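Local coordinates for protein putative glutathione transferase (Sphingobium chlorophenolicum, PDB 4FQU) that catalyses the glutathione-dependent reduction of glutathionyl-hydroquinones to hydroquinones, a step in the breakdown of pentachlorophenol, and works as a homodimer, at residues R63-L68 and A267-V272; T87-D92 and A102-Q107; R230-L235 and R261-L266. All blocks are in the same frame, centred on the assembly; numbering follows the deposited sequence.

Contact 1: R63-L68 and A267-V272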
# COMPACT_ATOMS: atom_id res chain seq x y z
N ARG A 63 -19.85 -3.44 -23.95
CA ARG A 63 -20.20 -2.60 -25.09
C ARG A 63 -19.22 -2.86 -26.20
O ARG A 63 -19.59 -2.85 -27.37
CB ARG A 63 -20.17 -1.14 -24.73
CG ARG A 63 -20.29 -0.20 -25.90
CD ARG A 63 -20.87 1.09 -25.36
NE ARG A 63 -20.66 2.23 -26.22
CZ ARG A 63 -19.49 2.81 -26.39
NH1 ARG A 63 -18.43 2.34 -25.76
NH2 ARG A 63 -19.37 3.86 -27.18
N ALA A 64 -17.96 -3.10 -25.86
CA ALA A 64 -17.02 -3.46 -26.91
C ALA A 64 -17.25 -4.88 -27.48
O ALA A 64 -17.29 -5.08 -28.69
CB ALA A 64 -15.63 -3.31 -26.43
N LEU A 65 -17.40 -5.85 -26.58
CA LEU A 65 -17.42 -7.24 -26.96
C LEU A 65 -18.55 -7.53 -27.94
O LEU A 65 -18.44 -8.44 -28.78
CB LEU A 65 -17.55 -8.09 -25.70
CG LEU A 65 -16.39 -8.91 -25.13
CD1 LEU A 65 -15.06 -8.41 -25.55
CD2 LEU A 65 -16.45 -8.99 -23.63
N LYS A 66 -19.62 -6.74 -27.84
CA LYS A 66 -20.77 -6.87 -28.74
C LYS A 66 -20.70 -5.88 -29.92
O LYS A 66 -21.51 -5.94 -30.84
CB LYS A 66 -22.13 -6.68 -28.01
CG LYS A 66 -22.45 -7.69 -26.94
CD LYS A 66 -22.76 -9.08 -27.52
CE LYS A 66 -24.14 -9.16 -28.19
NZ LYS A 66 -24.52 -10.55 -28.54
N GLY A 67 -19.76 -4.97 -29.89
CA GLY A 67 -19.63 -4.03 -31.00
C GLY A 67 -20.79 -3.10 -31.07
O GLY A 67 -21.40 -2.92 -32.08
N LEU A 68 -21.10 -2.50 -29.95
CA LEU A 68 -22.19 -1.55 -29.89
C LEU A 68 -21.64 -0.14 -29.76
O LEU A 68 -22.35 0.77 -29.40
CB LEU A 68 -23.02 -1.87 -28.66
CG LEU A 68 -23.49 -3.29 -28.60
CD1 LEU A 68 -24.33 -3.48 -27.35
CD2 LEU A 68 -24.29 -3.52 -29.82
N ALA A 267 -6.69 -8.71 -21.14
CA ALA A 267 -6.16 -7.37 -21.29
C ALA A 267 -5.50 -7.27 -22.66
O ALA A 267 -5.02 -6.21 -23.05
CB ALA A 267 -5.20 -7.07 -20.21
N SER A 268 -5.52 -8.38 -23.39
CA SER A 268 -4.82 -8.50 -24.67
C SER A 268 -5.79 -8.55 -25.82
O SER A 268 -5.41 -8.35 -26.97
CB SER A 268 -3.97 -9.76 -24.73
OG SER A 268 -2.86 -9.61 -23.87
N HIS A 269 -7.04 -8.84 -25.49
CA HIS A 269 -8.10 -8.81 -26.46
C HIS A 269 -8.18 -7.38 -27.00
O HIS A 269 -8.41 -6.46 -26.22
CB HIS A 269 -9.37 -9.18 -25.70
CG HIS A 269 -10.48 -9.66 -26.57
ND1 HIS A 269 -11.27 -8.80 -27.31
CD2 HIS A 269 -10.95 -10.90 -26.80
CE1 HIS A 269 -12.18 -9.50 -27.96
NE2 HIS A 269 -12.00 -10.78 -27.67
N GLU A 270 -7.97 -7.16 -28.32
CA GLU A 270 -8.28 -5.86 -28.92
C GLU A 270 -9.65 -5.69 -28.41
O GLU A 270 -10.27 -6.66 -28.02
CB GLU A 270 -8.37 -5.98 -30.42
CG GLU A 270 -7.40 -7.00 -31.04
CD GLU A 270 -6.90 -6.62 -32.48
OE1 GLU A 270 -7.68 -6.04 -33.27
OE2 GLU A 270 -5.72 -6.92 -32.82
N ARG A 271 -10.20 -4.51 -28.37
CA ARG A 271 -11.63 -4.48 -27.90
C ARG A 271 -11.81 -4.34 -26.43
O ARG A 271 -12.54 -3.47 -26.03
CB ARG A 271 -12.44 -5.72 -28.28
CG ARG A 271 -13.21 -5.56 -29.59
CD ARG A 271 -14.06 -6.79 -29.89
NE ARG A 271 -14.40 -6.87 -31.30
CZ ARG A 271 -15.02 -5.91 -31.95
NH1 ARG A 271 -15.39 -4.79 -31.29
NH2 ARG A 271 -15.28 -6.05 -33.25
N VAL A 272 -11.20 -5.22 -25.64
CA VAL A 272 -11.16 -5.01 -24.20
C VAL A 272 -10.01 -4.05 -23.86
O VAL A 272 -10.16 -3.07 -23.13
CB VAL A 272 -11.00 -6.31 -23.46
CG1 VAL A 272 -10.69 -6.02 -22.07
CG2 VAL A 272 -12.29 -7.07 -23.46
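Leu65 and Ala64 make the close-packed half of this meeting, with the chain that leaves helix 257-268 as their partner. Leu65 sets off away from residues 267-272, yet its branch turns back, so that CD1 lies 3.7 Å from CG2 of Val272 and 3.9 Å from CE1 of His269, the two side chains crossing it obliquely. Val272 presents CG2 because CG1 is anti to its backbone N (chi1 168°). Beside them, the buried CB of Ala64 rests against the carbonyl O of Arg271. The imidazole is tethered within its own loop: ND1 donates to Glu270 O, nearly along the C=O axis. The helix here ends in a Schellman motif, with Gly67 at positive phi (67°), Gly67 N bonded to Ala64 O at 2.7 Å and Leu68 N to Arg63 O at 3.0 Å. This C-terminal end of helix 54-65, in the thioredoxin-like N-terminal domain, thereby abuts the helical C-terminal domain, away from the annotated catalytic and glutathione-binding positions. Packing loosens toward the partly exposed Arg271. Its side chain, extended from CG to NE, runs past the helix end and brings NH1 to 3.2 Å from Ala64 O, the carbonyl already engaged by Gly67 N. The same NH1 stands 4.3 Å from Gly67 CA and has a long, weak ion pair with Glu69.

Contact 2: T87-D92 and A102-Q107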
# COMPACT_ATOMS: atom_id res chain seq x y z
N THR A 87 -17.68 14.36 -12.11
CA THR A 87 -17.82 15.63 -12.82
C THR A 87 -17.39 15.42 -14.27
O THR A 87 -16.69 14.46 -14.58
CB THR A 87 -16.87 16.70 -12.23
OG1 THR A 87 -16.15 17.30 -13.28
CG2 THR A 87 -15.79 16.10 -11.41
N PHE A 88 -17.81 16.30 -15.16
CA PHE A 88 -17.32 16.30 -16.53
C PHE A 88 -16.37 17.47 -16.79
O PHE A 88 -16.29 17.99 -17.89
CB PHE A 88 -18.49 16.40 -17.49
CG PHE A 88 -19.46 15.26 -17.37
CD1 PHE A 88 -19.12 14.01 -17.83
CD2 PHE A 88 -20.71 15.44 -16.81
CE1 PHE A 88 -19.98 12.96 -17.73
CE2 PHE A 88 -21.58 14.39 -16.70
CZ PHE A 88 -21.21 13.14 -17.17
N LEU A 89 -15.67 17.94 -15.77
CA LEU A 89 -14.80 19.09 -15.94
C LEU A 89 -13.63 18.58 -16.71
O LEU A 89 -13.26 17.43 -16.58
CB LEU A 89 -14.31 19.64 -14.60
CG LEU A 89 -15.39 20.07 -13.58
CD1 LEU A 89 -14.78 20.39 -12.25
CD2 LEU A 89 -16.25 21.24 -14.06
N PRO A 90 -13.04 19.44 -17.53
CA PRO A 90 -11.88 19.19 -18.36
C PRO A 90 -10.85 18.33 -17.65
O PRO A 90 -10.59 18.61 -16.48
CB PRO A 90 -11.33 20.58 -18.55
CG PRO A 90 -12.55 21.38 -18.69
CD PRO A 90 -13.52 20.81 -17.70
N GLY A 91 -10.30 17.33 -18.33
CA GLY A 91 -9.23 16.54 -17.75
C GLY A 91 -9.01 15.17 -18.36
O GLY A 91 -9.93 14.63 -18.96
N ASP A 92 -7.82 14.61 -18.17
CA ASP A 92 -7.45 13.32 -18.76
C ASP A 92 -8.62 12.35 -18.97
O ASP A 92 -9.24 11.87 -18.04
CB ASP A 92 -6.33 12.65 -17.97
CG ASP A 92 -5.04 13.40 -18.07
OD1 ASP A 92 -5.12 14.64 -17.92
OD2 ASP A 92 -3.96 12.78 -18.32
N ALA A 102 -23.88 18.75 -18.90
CA ALA A 102 -23.78 18.87 -17.46
C ALA A 102 -22.36 19.06 -17.06
O ALA A 102 -21.48 18.49 -17.69
CB ALA A 102 -24.29 17.61 -16.83
N ASP A 103 -22.12 19.84 -16.01
CA ASP A 103 -20.77 19.95 -15.47
C ASP A 103 -20.54 18.77 -14.53
O ASP A 103 -19.45 18.18 -14.49
CB ASP A 103 -20.56 21.25 -14.70
CG ASP A 103 -20.79 22.50 -15.54
OD1 ASP A 103 -19.83 22.95 -16.21
OD2 ASP A 103 -21.92 23.07 -15.50
N TYR A 104 -21.59 18.43 -13.79
CA TYR A 104 -21.51 17.39 -12.78
C TYR A 104 -22.44 16.23 -13.07
O TYR A 104 -23.55 16.44 -13.57
CB TYR A 104 -21.91 18.00 -11.46
CG TYR A 104 -21.15 19.24 -11.15
CD1 TYR A 104 -19.78 19.21 -11.10
CD2 TYR A 104 -21.79 20.43 -10.90
CE1 TYR A 104 -19.06 20.34 -10.80
CE2 TYR A 104 -21.08 21.57 -10.61
CZ TYR A 104 -19.70 21.53 -10.56
OH TYR A 104 -18.91 22.65 -10.26
N LEU A 105 -22.00 15.00 -12.76
CA LEU A 105 -22.82 13.81 -13.00
C LEU A 105 -24.15 13.94 -12.32
O LEU A 105 -25.15 13.62 -12.91
CB LEU A 105 -22.13 12.52 -12.56
CG LEU A 105 -22.81 11.15 -12.77
CD1 LEU A 105 -22.97 10.79 -14.21
CD2 LEU A 105 -21.98 10.07 -12.06
N TYR A 106 -24.15 14.43 -11.08
CA TYR A 106 -25.41 14.68 -10.36
C TYR A 106 -26.44 15.44 -11.20
O TYR A 106 -27.62 15.15 -11.11
CB TYR A 106 -25.21 15.28 -8.94
CG TYR A 106 -24.86 16.76 -8.77
CD1 TYR A 106 -25.73 17.75 -9.15
CD2 TYR A 106 -23.67 17.15 -8.16
CE1 TYR A 106 -25.42 19.09 -8.96
CE2 TYR A 106 -23.35 18.48 -7.98
CZ TYR A 106 -24.23 19.44 -8.38
OH TYR A 106 -23.93 20.76 -8.21
N GLN A 107 -26.02 16.38 -12.04
CA GLN A 107 -26.96 17.05 -12.95
C GLN A 107 -27.64 16.13 -13.99
O GLN A 107 -28.62 16.57 -14.62
CB GLN A 107 -26.29 18.20 -13.72
CG GLN A 107 -25.96 19.41 -12.93
CD GLN A 107 -24.89 20.21 -13.59
OE1 GLN A 107 -23.86 19.67 -13.98
NE2 GLN A 107 -25.13 21.49 -13.75
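One backbone hydrogen bond fixes the register: Phe88 N donates to Asp103 O over 2.6 Å, almost straight at the hydrogen (175°), although the donor sits above the carbonyl plane. It accompanies a single bridge between Thr87 and Tyr104, whose CA atoms are 4.1 Å apart. Polar side chains shape each partner from within. Gln107 OE1 accepts from Tyr104 N at 2.6 Å, in the plane of the Gln107 side-chain carbonyl, and weakly from Asp103 N, tying Asp103 and Tyr104 to the start of helix 106-112; Thr87 OG1, less surely placed, probably accepts from Leu89 N in an ST turn. Apolar contacts are centred on Phe88, whose CG is anti to the carbonyl carbon (chi1 -61°). Its CD2 lies 4.2 Å from Ala102 CB, while CZ meets CD1 of Leu105 at the same spacing, the two side chains crossing obliquely. The Tyr104 ring takes CB of Thr87 at its edge, 4.0 Å from CD1, and CB of Asp103 over the centre of one face. Leu105 also touches Trp86 and Ile122, which probably bind glutathione, as in related enzymes; the bridged loop thus probably backs the glutathione site of a thioredoxin-like GST N-terminal domain.

Contact 3: R230-L235 and R261-L266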
# COMPACT_ATOMS: atom_id res chain seq x y z
N ARG A 230 -17.04 -9.77 -15.01
CA ARG A 230 -17.19 -9.00 -13.80
C ARG A 230 -16.03 -9.26 -12.85
O ARG A 230 -15.77 -8.49 -11.92
CB ARG A 230 -18.51 -9.33 -13.11
CG ARG A 230 -19.74 -9.03 -13.93
CD ARG A 230 -20.89 -9.92 -13.56
NE ARG A 230 -21.00 -10.09 -12.13
CZ ARG A 230 -22.15 -10.06 -11.46
NH1 ARG A 230 -23.29 -9.83 -12.12
NH2 ARG A 230 -22.12 -10.22 -10.15
N LEU A 231 -15.33 -10.36 -13.06
CA LEU A 231 -14.15 -10.58 -12.27
C LEU A 231 -13.00 -9.71 -12.79
O LEU A 231 -12.23 -9.14 -12.00
CB LEU A 231 -13.75 -12.03 -12.31
CG LEU A 231 -12.35 -12.28 -11.76
CD1 LEU A 231 -12.26 -11.97 -10.32
CD2 LEU A 231 -12.06 -13.71 -11.94
N PHE A 232 -12.88 -9.60 -14.11
CA PHE A 232 -11.74 -8.91 -14.70
C PHE A 232 -11.56 -7.46 -14.23
O PHE A 232 -10.45 -7.04 -13.99
CB PHE A 232 -11.74 -9.00 -16.21
CG PHE A 232 -10.67 -8.18 -16.85
CD1 PHE A 232 -9.40 -8.67 -16.99
CD2 PHE A 232 -10.92 -6.89 -17.28
CE1 PHE A 232 -8.42 -7.91 -17.52
CE2 PHE A 232 -9.95 -6.14 -17.83
CZ PHE A 232 -8.70 -6.64 -17.95
N PRO A 233 -12.64 -6.70 -14.09
CA PRO A 233 -12.39 -5.31 -13.68
C PRO A 233 -11.69 -5.21 -12.33
O PRO A 233 -10.88 -4.30 -12.10
CB PRO A 233 -13.79 -4.70 -13.61
CG PRO A 233 -14.51 -5.39 -14.63
CD PRO A 233 -14.00 -6.85 -14.60
N THR A 234 -11.99 -6.13 -11.43
CA THR A 234 -11.35 -6.08 -10.13
C THR A 234 -9.91 -6.50 -10.25
O THR A 234 -9.02 -5.77 -9.84
CB THR A 234 -12.07 -6.90 -9.07
OG1 THR A 234 -13.36 -6.32 -8.81
CG2 THR A 234 -11.23 -6.94 -7.78
N LEU A 235 -9.67 -7.65 -10.84
CA LEU A 235 -8.30 -8.05 -11.09
C LEU A 235 -7.41 -6.94 -11.74
O LEU A 235 -6.28 -6.69 -11.31
CB LEU A 235 -8.30 -9.34 -11.92
CG LEU A 235 -8.33 -10.62 -11.10
CD1 LEU A 235 -9.01 -10.37 -9.82
CD2 LEU A 235 -9.01 -11.73 -11.88
N ARG A 261 -3.03 -15.31 -15.68
CA ARG A 261 -3.16 -15.77 -17.04
C ARG A 261 -4.48 -15.25 -17.62
O ARG A 261 -4.49 -14.68 -18.71
CB ARG A 261 -3.07 -17.29 -17.07
CG ARG A 261 -2.54 -17.95 -18.35
CD ARG A 261 -2.32 -19.49 -18.15
NE ARG A 261 -3.29 -20.14 -17.24
CZ ARG A 261 -4.53 -20.55 -17.58
NH1 ARG A 261 -4.97 -20.38 -18.84
NH2 ARG A 261 -5.35 -21.12 -16.65
N LEU A 262 -5.59 -15.42 -16.88
CA LEU A 262 -6.90 -14.89 -17.28
C LEU A 262 -6.84 -13.38 -17.53
O LEU A 262 -7.38 -12.87 -18.50
CB LEU A 262 -7.98 -15.20 -16.25
CG LEU A 262 -9.37 -14.56 -16.48
CD1 LEU A 262 -10.10 -15.29 -17.51
CD2 LEU A 262 -10.20 -14.61 -15.25
N VAL A 263 -6.17 -12.66 -16.64
CA VAL A 263 -6.04 -11.23 -16.81
C VAL A 263 -5.29 -10.83 -18.05
O VAL A 263 -5.66 -9.87 -18.72
CB VAL A 263 -5.33 -10.65 -15.63
CG1 VAL A 263 -4.59 -9.34 -16.04
CG2 VAL A 263 -6.33 -10.49 -14.49
N GLY A 264 -4.22 -11.56 -18.36
CA GLY A 264 -3.43 -11.29 -19.55
C GLY A 264 -4.27 -11.56 -20.79
O GLY A 264 -4.34 -10.74 -21.68
N LYS A 265 -4.92 -12.71 -20.83
CA LYS A 265 -5.80 -13.08 -21.92
C LYS A 265 -6.73 -11.93 -22.27
O LYS A 265 -6.85 -11.53 -23.43
CB LYS A 265 -6.61 -14.27 -21.46
CG LYS A 265 -7.22 -15.14 -22.51
CD LYS A 265 -7.54 -16.49 -21.85
CE LYS A 265 -8.48 -17.37 -22.69
NZ LYS A 265 -8.07 -17.64 -24.11
N LEU A 266 -7.39 -11.40 -21.25
CA LEU A 266 -8.41 -10.40 -21.45
C LEU A 266 -7.85 -9.00 -21.69
O LEU A 266 -8.47 -8.17 -22.34
CB LEU A 266 -9.37 -10.39 -20.26
CG LEU A 266 -10.64 -11.24 -20.42
CD1 LEU A 266 -11.41 -11.38 -19.10
CD2 LEU A 266 -11.46 -10.58 -21.48
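Phe232 carries the largest share of this buried, apolar helix crossing. With CG anti to the backbone N (chi1 174°), its ring reaches the partner helix: CE1 brings the ring edge, near its plane, to 3.6 Å from the carbonyl O of Val263, while CD1 lies 3.7 Å from CB of Leu266. The Leu266 side chain slides past the ring in the opposite direction, and its CD1 comes back to 3.8 Å from Phe232 CB. To one side, Leu235 CB packs on CG2 of Val263 at 3.4 Å; to another, the branch tips CD2 of Leu231 and CD2 of Leu262 meet at 3.9 Å, crossing obliquely. An alanine in place of Phe232 would remove the ring and would probably cost Leu266 and the Val263 backbone most of their packing against helix 226-245. Behind this layer, the two axes pass 10.2 Å apart at 100°, nearly perpendicular, which keeps the contact local around Phe232 and Val263. Helix 226-245 is kinked at Pro233, which has no N-H to give; Asn180 ND2 bonds both Arg230 O, left without its usual partner Thr234 N, and Thr234 OG1. Farther out, Leu231 and Thr234 lean on Leu179 of helix 165-180, Leu262 touches Trp218, and the crossing lies inside the C-terminal helical domain, with its Phe232 side facing Ile61 of helix 54-65 in the thioredoxin-like domain.

How the contacts relate
From the N terminus, the chain opens contact 1 at 63-68, at the end of helix 54-65, and does not close it until 267-272, 199 residues on. Both other contacts nest inside that long loop. Contact 2 closes a short loop between strand 73-76 and helix 106-112, staying within the N-terminal domain; contact 3 follows in series, joining helices 226-245 and 257-268 of the C-terminal domain. None of the loops cross. Contacts 1 and 3 share helix 257-268, so the interdomain seam continues into the helical bundle; they touch where Val272 CG1 lies 3.1 Å from Leu266 O. Contact 2 stands apart, its nearest atoms about 13 Å from contact 1 and about 17 Å from contact 3.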